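Local atomic coordinates of SusD superfamily protein (Parabacteroides distasonis, PDB entry 3OTN), a protein that probably binds carbohydrate or another nutrient at the bacterial outer membrane, as a member of the SusD family. Residues A[79-84]-A[463-469]; A[126-131]-A[159-164]; A[267-271]-A[335-340]; A[53-59]-A[282-288]. All coordinates share one frame. Residues are numbered along the deposited sequence.

Contact 1. Residues A[79-84]-A[463-469]. With ACT (acetate ion), chain E.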
# COMPACT_ATOMS: atom_id res chain seq x y z
N ILE A 79 -2.65 -8.00 -12.47
CA ILE A 79 -1.24 -8.09 -12.72
C ILE A 79 -0.82 -7.29 -13.99
O ILE A 79 0.25 -6.68 -14.00
CB ILE A 79 -0.71 -9.57 -12.75
CG1 ILE A 79 -1.38 -10.38 -13.86
CG2 ILE A 79 -0.87 -10.25 -11.35
CD1 ILE A 79 -0.93 -11.81 -13.94
N GLU A 80 -1.64 -7.27 -15.03
CA GLU A 80 -1.33 -6.48 -16.24
C GLU A 80 -1.24 -5.00 -15.93
O GLU A 80 -0.35 -4.31 -16.42
CB GLU A 80 -2.39 -6.68 -17.33
CG GLU A 80 -2.16 -7.89 -18.14
CD GLU A 80 -3.30 -8.19 -19.09
OE1 GLU A 80 -4.42 -8.51 -18.62
OE2 GLU A 80 -3.02 -8.16 -20.30
N ASP A 81 -2.19 -4.51 -15.14
CA ASP A 81 -2.29 -3.08 -14.81
C ASP A 81 -1.07 -2.65 -13.99
O ASP A 81 -0.49 -1.60 -14.23
CB ASP A 81 -3.58 -2.79 -14.03
CG ASP A 81 -4.82 -3.33 -14.75
OD1 ASP A 81 -5.35 -2.59 -15.58
OD2 ASP A 81 -5.19 -4.51 -14.55
N TRP A 82 -0.71 -3.49 -13.03
CA TRP A 82 0.42 -3.22 -12.18
C TRP A 82 1.71 -3.19 -12.97
O TRP A 82 2.49 -2.27 -12.80
CB TRP A 82 0.55 -4.20 -11.03
CG TRP A 82 -0.30 -3.90 -9.84
CD1 TRP A 82 -1.51 -4.46 -9.53
CD2 TRP A 82 0.02 -3.02 -8.78
NE1 TRP A 82 -1.97 -3.95 -8.34
CE2 TRP A 82 -1.05 -3.06 -7.86
CE3 TRP A 82 1.10 -2.18 -8.52
CZ2 TRP A 82 -1.06 -2.31 -6.68
CZ3 TRP A 82 1.08 -1.41 -7.35
CH2 TRP A 82 0.02 -1.51 -6.43
N TRP A 83 1.91 -4.17 -13.85
CA TRP A 83 3.14 -4.21 -14.67
C TRP A 83 3.23 -3.03 -15.65
O TRP A 83 4.21 -2.34 -15.69
CB TRP A 83 3.19 -5.52 -15.46
CG TRP A 83 4.45 -5.74 -16.23
CD1 TRP A 83 4.74 -5.28 -17.48
CD2 TRP A 83 5.56 -6.51 -15.81
NE1 TRP A 83 5.99 -5.71 -17.87
CE2 TRP A 83 6.52 -6.46 -16.86
CE3 TRP A 83 5.86 -7.22 -14.64
CZ2 TRP A 83 7.76 -7.11 -16.77
CZ3 TRP A 83 7.10 -7.88 -14.55
CH2 TRP A 83 8.02 -7.83 -15.62
N GLN A 84 2.20 -2.84 -16.44
CA GLN A 84 2.22 -1.81 -17.49
C GLN A 84 2.32 -0.41 -16.90
O GLN A 84 3.11 0.41 -17.41
CB GLN A 84 0.98 -1.92 -18.37
CG GLN A 84 0.91 -3.19 -19.17
CD GLN A 84 -0.39 -3.34 -19.98
OE1 GLN A 84 -1.25 -2.46 -19.98
NE2 GLN A 84 -0.50 -4.46 -20.68
N PHE A 463 3.56 -13.20 -7.68
CA PHE A 463 2.52 -13.21 -8.68
C PHE A 463 3.15 -13.46 -10.04
O PHE A 463 4.34 -13.21 -10.23
CB PHE A 463 1.71 -11.90 -8.68
CG PHE A 463 0.76 -11.80 -7.52
CD1 PHE A 463 -0.36 -12.63 -7.44
CD2 PHE A 463 0.98 -10.90 -6.51
CE1 PHE A 463 -1.21 -12.57 -6.37
CE2 PHE A 463 0.10 -10.84 -5.42
CZ PHE A 463 -0.98 -11.65 -5.37
N PRO A 464 2.35 -13.96 -10.99
CA PRO A 464 2.90 -14.28 -12.29
C PRO A 464 3.20 -13.04 -13.12
O PRO A 464 2.54 -11.99 -12.97
CB PRO A 464 1.77 -15.07 -12.99
CG PRO A 464 0.66 -15.14 -12.07
CD PRO A 464 0.90 -14.24 -10.92
N ILE A 465 4.15 -13.19 -14.03
CA ILE A 465 4.37 -12.19 -15.06
C ILE A 465 3.16 -12.35 -15.99
O ILE A 465 2.83 -13.47 -16.32
CB ILE A 465 5.67 -12.43 -15.83
CG1 ILE A 465 6.88 -12.59 -14.89
CG2 ILE A 465 5.90 -11.31 -16.84
CD1 ILE A 465 7.03 -11.50 -13.81
N PRO A 466 2.49 -11.26 -16.37
CA PRO A 466 1.30 -11.35 -17.24
C PRO A 466 1.56 -11.99 -18.58
O PRO A 466 2.57 -11.71 -19.22
CB PRO A 466 0.93 -9.88 -17.49
CG PRO A 466 1.46 -9.15 -16.39
CD PRO A 466 2.71 -9.87 -15.93
N LEU A 467 0.61 -12.82 -19.01
CA LEU A 467 0.69 -13.50 -20.27
C LEU A 467 0.90 -12.50 -21.40
O LEU A 467 1.72 -12.75 -22.25
CB LEU A 467 -0.57 -14.32 -20.55
CG LEU A 467 -0.55 -15.13 -21.86
CD1 LEU A 467 0.66 -16.07 -21.91
CD2 LEU A 467 -1.88 -15.92 -22.02
N SER A 468 0.17 -11.37 -21.39
CA SER A 468 0.34 -10.39 -22.46
C SER A 468 1.80 -9.92 -22.63
O SER A 468 2.30 -9.77 -23.76
CB SER A 468 -0.57 -9.17 -22.24
OG SER A 468 -0.26 -8.53 -21.03
N GLU A 469 2.46 -9.66 -21.51
CA GLU A 469 3.86 -9.22 -21.50
C GLU A 469 4.81 -10.29 -22.02
O GLU A 469 5.69 -9.99 -22.83
CB GLU A 469 4.27 -8.81 -20.10
CG GLU A 469 3.52 -7.58 -19.58
CD GLU A 469 3.78 -6.31 -20.42
OE1 GLU A 469 4.90 -6.13 -20.98
OE2 GLU A 469 2.86 -5.49 -20.50
C ACT E . 8.78 -4.19 -19.54
O ACT E . 8.38 -5.38 -19.60
OXT ACT E . 8.19 -3.27 -20.21
CH3 ACT E . 9.93 -3.85 -18.68
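Trp83 and Ile79, one helical turn apart on the same side of helix 79-100, give up the most surface here, and Pro466 is the residue both of them pack against. The Pro466 ring comes to rest against the start of the helix: its CG lies 4.0 Å from Ile79 CG1, 4.1 Å from Trp83 CB and 3.6 Å from Ile79 O, a carbonyl already engaged by Trp83 N within the helix. Ile79 also reaches back along the incoming loop, with its CD1 4.1 Å from Pro464 CG and its CG2 4.1 Å from Phe463 CB. The general lesson is how a segment near the C-terminus can be fastened to a helix. Pro466 occupies the N-cap position of the short helix 467-472, so the C-terminal region turns from extended loop to helix exactly where it meets helix 79-100, within the helical part of this SusD-family fold. Trp83 extends the contact to residues before and after Pro466. Ile465 CD1 approaches its CZ3 at 3.7 Å, while Glu469 CG makes a CH-pi contact 3.7 Å from the centroid of the five-membered ring. Phe133 packs edge-to-face with the same indole, whose NE1 donates a hydrogen bond of 3.0 Å to O of an acetate, probably a crystallisation component. At the more exposed margin, Ser468 OG donates to Glu80 OE2 at 2.9 Å.

Contact 2. Residues A[126-131]-A[159-164]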
# COMPACT_ATOMS: atom_id res chain seq x y z
N TYR A 126 9.69 0.63 -8.80
CA TYR A 126 10.48 -0.58 -8.79
C TYR A 126 10.30 -1.40 -7.52
O TYR A 126 10.28 -2.62 -7.58
CB TYR A 126 11.98 -0.30 -8.99
CG TYR A 126 12.37 -0.30 -10.44
CD1 TYR A 126 12.33 -1.49 -11.19
CD2 TYR A 126 12.78 0.86 -11.06
CE1 TYR A 126 12.70 -1.50 -12.53
CE2 TYR A 126 13.17 0.87 -12.39
CZ TYR A 126 13.10 -0.29 -13.14
OH TYR A 126 13.47 -0.25 -14.48
N PHE A 127 10.13 -0.73 -6.38
CA PHE A 127 9.91 -1.43 -5.11
C PHE A 127 8.60 -2.19 -5.13
O PHE A 127 8.54 -3.28 -4.59
CB PHE A 127 9.97 -0.42 -3.93
CG PHE A 127 9.94 -1.03 -2.56
CD1 PHE A 127 10.77 -2.09 -2.22
CD2 PHE A 127 9.13 -0.49 -1.58
CE1 PHE A 127 10.76 -2.61 -0.92
CE2 PHE A 127 9.12 -0.98 -0.28
CZ PHE A 127 9.92 -2.06 0.04
N TYR A 128 7.55 -1.63 -5.75
CA TYR A 128 6.30 -2.38 -5.93
C TYR A 128 6.53 -3.55 -6.91
O TYR A 128 6.21 -4.70 -6.59
CB TYR A 128 5.14 -1.51 -6.40
CG TYR A 128 4.50 -0.79 -5.27
CD1 TYR A 128 5.13 0.30 -4.66
CD2 TYR A 128 3.31 -1.27 -4.70
CE1 TYR A 128 4.54 0.96 -3.55
CE2 TYR A 128 2.72 -0.62 -3.63
CZ TYR A 128 3.32 0.48 -3.05
OH TYR A 128 2.70 1.11 -2.00
N LEU A 129 7.16 -3.27 -8.05
CA LEU A 129 7.44 -4.32 -9.04
C LEU A 129 8.21 -5.52 -8.47
O LEU A 129 7.80 -6.70 -8.68
CB LEU A 129 8.18 -3.78 -10.25
CG LEU A 129 7.37 -2.94 -11.21
CD1 LEU A 129 8.39 -2.30 -12.19
CD2 LEU A 129 6.36 -3.82 -11.99
N VAL A 130 9.27 -5.27 -7.73
CA VAL A 130 10.09 -6.39 -7.23
C VAL A 130 9.38 -7.20 -6.18
O VAL A 130 9.56 -8.42 -6.13
CB VAL A 130 11.54 -6.00 -6.70
CG1 VAL A 130 12.43 -5.48 -7.85
CG2 VAL A 130 11.47 -5.02 -5.55
N ARG A 131 8.55 -6.56 -5.35
CA ARG A 131 7.81 -7.26 -4.29
C ARG A 131 6.67 -8.13 -4.83
O ARG A 131 6.43 -9.20 -4.31
CB ARG A 131 7.26 -6.27 -3.26
CG ARG A 131 8.36 -5.72 -2.36
CD ARG A 131 7.82 -4.83 -1.28
NE ARG A 131 7.20 -3.63 -1.84
CZ ARG A 131 6.48 -2.77 -1.14
NH1 ARG A 131 6.28 -2.95 0.16
NH2 ARG A 131 5.97 -1.71 -1.76
N ILE A 159 18.06 -4.99 -8.76
CA ILE A 159 17.10 -3.89 -8.83
C ILE A 159 17.25 -3.05 -7.55
O ILE A 159 17.34 -1.82 -7.61
CB ILE A 159 15.63 -4.36 -8.96
CG1 ILE A 159 15.38 -5.20 -10.23
CG2 ILE A 159 14.68 -3.18 -8.87
CD1 ILE A 159 15.88 -4.57 -11.55
N TYR A 160 17.30 -3.71 -6.40
CA TYR A 160 17.55 -3.00 -5.15
C TYR A 160 18.93 -2.29 -5.12
O TYR A 160 18.99 -1.10 -4.81
CB TYR A 160 17.48 -3.94 -3.94
CG TYR A 160 16.12 -4.27 -3.36
CD1 TYR A 160 15.58 -3.52 -2.31
CD2 TYR A 160 15.43 -5.40 -3.75
CE1 TYR A 160 14.33 -3.87 -1.72
CE2 TYR A 160 14.21 -5.74 -3.20
CZ TYR A 160 13.67 -4.98 -2.18
OH TYR A 160 12.49 -5.38 -1.63
N ASP A 161 19.99 -3.00 -5.44
CA ASP A 161 21.35 -2.45 -5.27
C ASP A 161 21.71 -1.38 -6.31
O ASP A 161 22.52 -0.50 -6.02
CB ASP A 161 22.42 -3.55 -5.37
CG ASP A 161 22.37 -4.54 -4.22
OD1 ASP A 161 21.71 -4.29 -3.21
OD2 ASP A 161 23.03 -5.58 -4.37
N GLU A 162 21.18 -1.50 -7.52
CA GLU A 162 21.52 -0.59 -8.62
C GLU A 162 20.52 0.51 -8.85
O GLU A 162 20.89 1.58 -9.36
CB GLU A 162 21.75 -1.38 -9.92
CG GLU A 162 22.95 -2.33 -9.85
CD GLU A 162 23.13 -3.24 -11.06
OE1 GLU A 162 22.89 -2.79 -12.21
OE2 GLU A 162 23.54 -4.42 -10.87
N ILE A 163 19.25 0.29 -8.52
CA ILE A 163 18.23 1.29 -8.78
C ILE A 163 17.62 1.84 -7.50
O ILE A 163 17.80 3.01 -7.18
CB ILE A 163 17.09 0.79 -9.70
CG1 ILE A 163 17.68 0.21 -10.99
CG2 ILE A 163 16.11 1.98 -10.03
CD1 ILE A 163 16.61 -0.24 -12.02
N ILE A 164 16.91 1.00 -6.77
CA ILE A 164 16.10 1.46 -5.66
C ILE A 164 16.94 2.19 -4.60
O ILE A 164 16.64 3.32 -4.25
CB ILE A 164 15.30 0.31 -5.04
CG1 ILE A 164 14.34 -0.32 -6.06
CG2 ILE A 164 14.53 0.77 -3.81
CD1 ILE A 164 13.63 -1.59 -5.53
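Two nearly antiparallel helices meet here in a buried, apolar interface inside the helical region of the SusD fold, a region related to the tetratricopeptide-repeat (TPR) helical families. The axes of the short segments 126-131 and 159-164 approach to 10.9 Å at 166°, a spacing that bulky side chains fill. Tyr126 contributes most: Ile163 CD1 sits over its ring in a CH-pi contact, 3.9 Å from the centroid, while Ile159 CG2 approaches Tyr126 CD1 at 3.7 Å and Ile164 CG1 approaches Tyr126 CB at 3.8 Å. One turn later, Val130 fits between Ile159 and Tyr160, with Val130 CG1 to Ile159 CG2 at 3.4 Å and Val130 CG2 to Tyr160 CE2 at 3.7 Å. The second helix widens into a pi-type turn, in which Ile164 N bonds to Ile159 O at 3.0 Å, and Ile159, Ile163 and Ile164 all direct their CB atoms at the partner. Phe127 meets Tyr160 OH at its ring edge, CE1 to OH 3.3 Å, and also packs on helix 187-202. Tyr126 OH is hydrogen-bonded to Ile139 O. Since no hydrogen bond links the two segments, their cohesion rests on close van der Waals packing and the burial of hydrocarbon and aromatic surface.

Contact 3. Residues A[267-271]-A[335-340]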
# COMPACT_ATOMS: atom_id res chain seq x y z
N ILE A 267 -15.90 -0.08 -3.44
CA ILE A 267 -15.36 -1.45 -3.32
C ILE A 267 -15.74 -2.13 -2.01
O ILE A 267 -16.03 -3.34 -1.99
CB ILE A 267 -13.78 -1.41 -3.47
CG1 ILE A 267 -13.38 -1.08 -4.92
CG2 ILE A 267 -13.06 -2.68 -3.04
CD1 ILE A 267 -13.70 -2.11 -5.86
N PHE A 268 -15.75 -1.35 -0.93
CA PHE A 268 -16.00 -1.85 0.43
C PHE A 268 -17.46 -1.92 0.83
O PHE A 268 -17.80 -2.56 1.83
CB PHE A 268 -15.27 -0.97 1.44
CG PHE A 268 -13.80 -0.79 1.13
CD1 PHE A 268 -12.88 -1.73 1.54
CD2 PHE A 268 -13.36 0.31 0.42
CE1 PHE A 268 -11.52 -1.58 1.24
CE2 PHE A 268 -12.02 0.47 0.12
CZ PHE A 268 -11.10 -0.47 0.53
N LEU A 269 -18.34 -1.32 0.03
CA LEU A 269 -19.73 -1.16 0.41
C LEU A 269 -20.45 -2.45 0.05
O LEU A 269 -20.09 -3.03 -0.96
CB LEU A 269 -20.36 0.02 -0.33
CG LEU A 269 -19.75 1.42 -0.15
CD1 LEU A 269 -20.48 2.50 -1.01
CD2 LEU A 269 -19.73 1.77 1.31
N PRO A 270 -21.42 -2.91 0.86
CA PRO A 270 -22.13 -4.18 0.59
C PRO A 270 -22.80 -4.22 -0.75
O PRO A 270 -23.53 -3.29 -1.10
CB PRO A 270 -23.19 -4.27 1.74
CG PRO A 270 -23.19 -2.95 2.39
CD PRO A 270 -21.85 -2.32 2.14
N SER A 271 -22.55 -5.29 -1.51
CA SER A 271 -22.98 -5.36 -2.91
C SER A 271 -24.48 -5.19 -3.10
O SER A 271 -25.27 -5.78 -2.37
CB SER A 271 -22.59 -6.70 -3.55
OG SER A 271 -22.75 -6.61 -4.97
N TYR A 335 -18.63 -5.49 7.30
CA TYR A 335 -18.08 -4.78 6.15
C TYR A 335 -17.05 -3.77 6.63
O TYR A 335 -17.10 -3.31 7.79
CB TYR A 335 -19.20 -4.12 5.38
CG TYR A 335 -20.12 -5.14 4.76
CD1 TYR A 335 -19.88 -5.63 3.48
CD2 TYR A 335 -21.21 -5.66 5.48
CE1 TYR A 335 -20.70 -6.62 2.91
CE2 TYR A 335 -22.04 -6.65 4.92
CZ TYR A 335 -21.78 -7.12 3.64
OH TYR A 335 -22.59 -8.08 3.06
N ILE A 336 -16.12 -3.44 5.75
CA ILE A 336 -15.10 -2.44 6.04
C ILE A 336 -15.68 -1.03 5.98
O ILE A 336 -16.18 -0.60 4.95
CB ILE A 336 -13.88 -2.57 5.13
CG1 ILE A 336 -13.16 -3.90 5.43
CG2 ILE A 336 -12.93 -1.37 5.41
CD1 ILE A 336 -12.41 -4.56 4.23
N TYR A 337 -15.61 -0.35 7.12
CA TYR A 337 -16.01 1.04 7.32
C TYR A 337 -14.81 1.99 7.37
O TYR A 337 -14.98 3.21 7.32
CB TYR A 337 -16.76 1.17 8.66
CG TYR A 337 -17.66 2.36 8.81
CD1 TYR A 337 -18.79 2.52 8.00
CD2 TYR A 337 -17.40 3.36 9.77
CE1 TYR A 337 -19.65 3.63 8.16
CE2 TYR A 337 -18.26 4.47 9.91
CZ TYR A 337 -19.38 4.58 9.11
OH TYR A 337 -20.22 5.66 9.26
N LYS A 338 -13.59 1.43 7.41
CA LYS A 338 -12.34 2.21 7.57
C LYS A 338 -12.18 3.39 6.59
O LYS A 338 -11.65 4.46 6.94
CB LYS A 338 -11.17 1.24 7.48
CG LYS A 338 -9.85 1.71 7.90
CD LYS A 338 -8.90 0.52 8.03
CE LYS A 338 -7.51 0.99 8.27
NZ LYS A 338 -6.57 -0.09 8.63
N PHE A 339 -12.73 3.22 5.39
CA PHE A 339 -12.59 4.19 4.30
C PHE A 339 -13.93 4.79 3.85
O PHE A 339 -14.04 5.24 2.75
CB PHE A 339 -11.90 3.50 3.13
CG PHE A 339 -10.64 2.75 3.53
CD1 PHE A 339 -9.57 3.43 4.08
CD2 PHE A 339 -10.55 1.37 3.38
CE1 PHE A 339 -8.39 2.76 4.44
CE2 PHE A 339 -9.38 0.69 3.74
CZ PHE A 339 -8.31 1.40 4.26
N PHE A 340 -14.89 4.85 4.77
CA PHE A 340 -16.25 5.30 4.48
C PHE A 340 -16.34 6.85 4.49
O PHE A 340 -16.61 7.50 5.51
CB PHE A 340 -17.19 4.63 5.48
CG PHE A 340 -18.65 4.72 5.15
CD1 PHE A 340 -19.41 5.85 5.50
CD2 PHE A 340 -19.31 3.62 4.61
CE1 PHE A 340 -20.79 5.88 5.24
CE2 PHE A 340 -20.64 3.65 4.34
CZ PHE A 340 -21.40 4.79 4.66
O HOH W 1 -16.24 -4.38 3.08
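Apolar contacts dominate this pairing, with Phe268 at their centre. Its ring lies against Ile336, with Phe268 CD1 3.8 Å from Ile336 CB. It also meets the Phe339 ring obliquely, with centroids 5.1 Å apart, planes at 48° and Phe268 CZ only 3.4 Å from Phe339 CD2. Farther along, Leu269 CD2 touches Phe340 CE2 at 3.7 Å. A CH-pi interaction adds to these: Pro270 CB stands over the face of Tyr335, 3.8 Å from the ring centroid. Such contacts show how a loop can be packed against the edge strand of a sheet through side chains and a water. Strand 334-336 is an outer member of a three-stranded antiparallel sheet, and beyond it the chain folds into a type I turn, Tyr337 to Phe340, closed by Phe340 N to Tyr337 O at 3.0 Å; the turn brings both phenylalanines to the loop. Polar linkage between the backbones is indirect, through a water that donates to Phe268 O at 2.7 Å and accepts from Ile336 N at 2.8 Å.

Contact 4. Residues A[53-59]-A[282-288]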
# COMPACT_ATOMS: atom_id res chain seq x y z
N GLY A 53 -5.90 -14.07 2.74
CA GLY A 53 -6.86 -14.91 3.43
C GLY A 53 -7.77 -14.20 4.43
O GLY A 53 -8.56 -14.85 5.14
N LYS A 54 -7.69 -12.86 4.46
CA LYS A 54 -8.49 -12.03 5.36
C LYS A 54 -9.57 -11.21 4.65
O LYS A 54 -10.24 -10.39 5.28
CB LYS A 54 -7.61 -11.03 6.11
CG LYS A 54 -6.32 -11.54 6.68
CD LYS A 54 -6.46 -12.55 7.72
CE LYS A 54 -5.13 -12.76 8.46
NZ LYS A 54 -5.09 -14.16 8.99
N ALA A 55 -9.72 -11.42 3.35
CA ALA A 55 -10.73 -10.73 2.56
C ALA A 55 -11.34 -11.69 1.56
O ALA A 55 -10.65 -12.58 1.04
CB ALA A 55 -10.10 -9.55 1.82
N THR A 56 -12.62 -11.51 1.31
CA THR A 56 -13.34 -12.18 0.23
C THR A 56 -14.07 -11.11 -0.62
O THR A 56 -13.80 -9.89 -0.50
CB THR A 56 -14.32 -13.22 0.80
OG1 THR A 56 -15.34 -12.53 1.53
CG2 THR A 56 -13.60 -14.13 1.76
N SER A 57 -14.94 -11.59 -1.51
CA SER A 57 -15.70 -10.75 -2.42
C SER A 57 -17.13 -11.26 -2.45
O SER A 57 -17.34 -12.46 -2.32
CB SER A 57 -15.09 -10.83 -3.82
OG SER A 57 -15.79 -10.00 -4.73
N GLU A 58 -18.09 -10.34 -2.55
CA GLU A 58 -19.47 -10.68 -2.93
C GLU A 58 -19.67 -10.49 -4.47
O GLU A 58 -20.76 -10.72 -4.98
CB GLU A 58 -20.46 -9.75 -2.23
CG GLU A 58 -20.50 -9.86 -0.77
CD GLU A 58 -21.39 -8.81 -0.08
OE1 GLU A 58 -21.57 -7.68 -0.57
OE2 GLU A 58 -21.92 -9.15 0.99
N ASN A 59 -18.63 -10.04 -5.17
CA ASN A 59 -18.66 -9.60 -6.56
C ASN A 59 -17.92 -10.64 -7.43
O ASN A 59 -16.69 -10.75 -7.39
CB ASN A 59 -18.00 -8.22 -6.63
CG ASN A 59 -17.73 -7.70 -8.08
OD1 ASN A 59 -18.38 -8.09 -9.08
ND2 ASN A 59 -16.77 -6.77 -8.18
N TYR A 282 -20.25 -2.20 -4.98
CA TYR A 282 -19.55 -3.31 -5.58
C TYR A 282 -19.42 -4.51 -4.68
O TYR A 282 -19.57 -5.63 -5.14
CB TYR A 282 -18.14 -2.90 -5.99
CG TYR A 282 -18.06 -1.83 -7.05
CD1 TYR A 282 -18.84 -1.90 -8.20
CD2 TYR A 282 -17.14 -0.80 -6.96
CE1 TYR A 282 -18.75 -0.93 -9.20
CE2 TYR A 282 -17.03 0.18 -7.97
CZ TYR A 282 -17.84 0.09 -9.07
OH TYR A 282 -17.75 1.03 -10.07
N GLY A 283 -19.06 -4.29 -3.41
CA GLY A 283 -18.85 -5.40 -2.50
C GLY A 283 -17.69 -6.30 -2.89
O GLY A 283 -17.76 -7.50 -2.63
N SER A 284 -16.63 -5.73 -3.46
CA SER A 284 -15.45 -6.49 -3.98
C SER A 284 -14.39 -6.84 -2.93
O SER A 284 -13.49 -7.65 -3.20
CB SER A 284 -14.69 -5.67 -5.04
OG SER A 284 -15.48 -5.25 -6.08
N LEU A 285 -14.42 -6.15 -1.78
CA LEU A 285 -13.48 -6.42 -0.69
C LEU A 285 -14.24 -6.43 0.63
O LEU A 285 -14.74 -5.40 1.11
CB LEU A 285 -12.33 -5.42 -0.68
CG LEU A 285 -11.07 -5.85 0.09
CD1 LEU A 285 -10.41 -7.11 -0.51
CD2 LEU A 285 -10.07 -4.69 0.10
N ILE A 286 -14.38 -7.63 1.17
CA ILE A 286 -15.20 -7.91 2.32
C ILE A 286 -14.27 -8.56 3.34
O ILE A 286 -13.57 -9.50 2.97
CB ILE A 286 -16.30 -8.91 1.90
CG1 ILE A 286 -17.08 -8.40 0.68
CG2 ILE A 286 -17.27 -9.22 3.10
CD1 ILE A 286 -17.77 -7.06 0.90
N PRO A 287 -14.26 -8.09 4.61
CA PRO A 287 -13.38 -8.73 5.59
C PRO A 287 -13.95 -10.08 5.99
O PRO A 287 -15.15 -10.28 5.95
CB PRO A 287 -13.43 -7.76 6.76
CG PRO A 287 -14.84 -7.20 6.72
CD PRO A 287 -15.23 -7.18 5.26
N THR A 288 -13.08 -11.01 6.38
CA THR A 288 -13.56 -12.28 6.89
C THR A 288 -14.06 -12.09 8.32
O THR A 288 -13.50 -11.31 9.09
CB THR A 288 -12.50 -13.38 6.88
OG1 THR A 288 -11.40 -12.99 7.71
CG2 THR A 288 -12.04 -13.66 5.49
O HOH W 2 -9.41 -14.90 7.62
O HOH W 3 -15.60 -12.35 3.98
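What stands out is how short a piece of sheet joins such distant parts of the chain: a two-stranded antiparallel ribbon, 55-56 with 286-287, bridges segments more than 220 residues apart. Thr56 and Ile286 form the hydrogen-bonded pair, with Thr56 N donating to Ile286 O at 2.8 Å and Ile286 N to Thr56 O at 2.9 Å; Ala55 and Pro287 are the adjacent non-hydrogen-bonded pair. Proline can occupy this site because a non-hydrogen-bonded position asks no backbone NH of it towards the partner strand. Thr288 N to Lys54 O, at 3.1 Å, carries the register on past the strand; at the other end it slips by one residue, and Glu58 N bonds to Gly283 O at 2.9 Å. Gly283 has positive phi, and a modelled CB there would clash with Glu58 OE1, in a carboxylate held by Tyr335 OH and Ser271 N. Ala55 CB meets Leu285 CD1 at 3.4 Å, and Ile286 CG1 lies 4.0 Å from Glu58 CG. Thr288 then N-caps helix 289-292, its OG1 bonding to Phe291 N. One water joins that same OG1, at 2.8 Å, to Gly53 O, at 2.6 Å. At the other end Ser57, whose OG is also hydrogen-bonded to Ser62 OG, forms an ST turn, Ser57 OG accepting from Asn59 N at 2.9 Å.

Contacts 1 and 2 share the helical side: helices 79-100 and 108-133 follow each other in the chain, and Trp82 CZ3 packs 3.5 Å from Tyr128 CD2, although the contact centres are 16 Å apart. Contacts 3 and 4, centred 9 Å from each other, are joined through Glu58, whose OE2 lies 2.4 Å from Tyr335 OH and whose OE1 lies 2.7 Å from Ser271 N, both probable hydrogen bonds. Contact 2 is about 32 Å from contact 3 and about 30 Å from contact 4, centre to centre. Contacts 1 and 4 cross along the sequence: contact 1 ties an early segment to one near the C-terminus, contact 4 to mid-chain. The acetate marks contact 1, but no nutrient site is defined here.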